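Local coordinates for conserved membrane protein (Chlamydia abortus, PDB 6GZU) that combines deubiquitination and acetylation activities as the secreted CE-clan effector ChlaDUB, which induces Golgi fragmentation, at the zinc ion site. Coordinates in Å, arbitrary orientation; residue numbers count along the deposited sequence, not the author numbering.

The zinc ion site. Residues 58, 60, 78-80, 95. With ZN (zinc ion), chain B.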
loop_
_atom_site.group_PDB
_atom_site.type_symbol
_atom_site.label_atom_id
_atom_site.label_comp_id
_atom_site.label_asym_id
_atom_site.label_seq_id
_atom_site.Cartn_x
_atom_site.Cartn_y
_atom_site.Cartn_z
ATOM N N ASP A 58 -10.551 3.506 -5.180
ATOM C CA ASP A 58 -10.023 4.698 -4.482
ATOM C C ASP A 58 -9.794 5.880 -5.423
ATOM O O ASP A 58 -9.861 7.028 -5.003
ATOM C CB ASP A 58 -8.736 4.351 -3.712
ATOM C CG ASP A 58 -9.005 3.529 -2.503
ATOM O OD1 ASP A 58 -10.102 3.685 -1.936
ATOM O OD2 ASP A 58 -8.142 2.764 -2.077
ATOM N N HIS A 60 -11.910 6.457 -7.813
ATOM C CA HIS A 60 -13.276 6.661 -8.357
ATOM C C HIS A 60 -13.455 6.224 -9.797
ATOM O O HIS A 60 -14.217 6.852 -10.558
ATOM C CB HIS A 60 -13.715 8.114 -8.132
ATOM C CG HIS A 60 -13.450 8.578 -6.729
ATOM N ND1 HIS A 60 -12.342 9.325 -6.380
ATOM C CD2 HIS A 60 -14.099 8.325 -5.573
ATOM C CE1 HIS A 60 -12.363 9.580 -5.078
ATOM N NE2 HIS A 60 -13.423 8.988 -4.564
ATOM N N CYS A 78 -17.889 7.616 -5.088
ATOM C CA CYS A 78 -17.004 7.668 -3.938
ATOM C C CYS A 78 -17.517 6.913 -2.721
ATOM O O CYS A 78 -18.604 7.201 -2.228
ATOM C CB CYS A 78 -16.800 9.123 -3.576
ATOM S SG CYS A 78 -15.941 9.302 -2.083
ATOM N N HIS A 79 -16.709 5.997 -2.187
ATOM C CA HIS A 79 -17.068 5.262 -0.971
ATOM C C HIS A 79 -16.250 5.736 0.260
ATOM O O HIS A 79 -16.238 5.096 1.355
ATOM C CB HIS A 79 -16.907 3.758 -1.213
ATOM C CG HIS A 79 -15.486 3.313 -1.357
ATOM N ND1 HIS A 79 -14.555 4.004 -2.105
ATOM C CD2 HIS A 79 -14.829 2.244 -0.844
ATOM C CE1 HIS A 79 -13.382 3.394 -2.022
ATOM N NE2 HIS A 79 -13.527 2.311 -1.286
ATOM N N HIS A 80 -15.567 6.870 0.100
ATOM C CA HIS A 80 -14.716 7.405 1.173
ATOM C C HIS A 80 -15.358 8.301 2.184
ATOM O O HIS A 80 -14.743 8.594 3.211
ATOM C CB HIS A 80 -13.550 8.188 0.598
ATOM C CG HIS A 80 -12.760 7.421 -0.405
ATOM N ND1 HIS A 80 -12.734 7.762 -1.743
ATOM C CD2 HIS A 80 -11.978 6.321 -0.263
ATOM C CE1 HIS A 80 -11.951 6.897 -2.381
ATOM N NE2 HIS A 80 -11.502 6.004 -1.509
ATOM N N CYS A 95 -11.140 13.444 -0.741
ATOM C CA CYS A 95 -10.605 12.119 -1.095
ATOM C C CYS A 95 -10.059 12.096 -2.492
ATOM O O CYS A 95 -9.384 11.129 -2.885
ATOM C CB CYS A 95 -11.685 11.055 -0.934
ATOM S SG CYS A 95 -13.087 11.295 -1.971
HETATM ZN ZN ZN B . -13.760 9.290 -2.640
#
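Two cysteine sulfurs and two imidazole nitrogens surround the zinc ion in a near-tetrahedral Cys2His2 shell, an array typical of structural zinc sites. Zinc(II), a borderline Lewis acid, accepts both the polarisable sulfur of cysteine and the imidazole nitrogen of histidine. The two histidines present opposite nitrogens. His60 reaches in with the far tip of its ring, NE2 lying 2.0 Å from ZN, whereas His80 turns the near nitrogen, ND1, to ZN at 2.0 Å. Cys95 SG binds ZN at 2.2 Å with its sulfur in the crowded position between backbone N and carbonyl carbon (chi1 61°); Cys78 SG, at 2.3 Å from ZN, swings anti to its own backbone N (chi1 172°).

Further out, the ring of His80 is held at both nitrogens. Its NE2 donates to Asp58 OD1 at 2.7 Å, almost straight and close to the ring plane, though it meets the carboxylate from above its plane. Together with the zinc bond at ND1, this restrains the ring's rotation, and the acid's charge would be expected to make ND1 a stronger donor to zinc. The backbone N of His80 also donates to Cys78 SG, 3.3 Å away, which may temper the negative charge expected on that sulfur. His79 places ND1 over one face of the His80 ring, toward its rim, and Asp58 O, ending helix 51-58, lies above one face of the His60 ring, likewise offset.

By cross-linking loop residues from three stretches of chain, the zinc probably stabilises this C-terminal catalytic fragment.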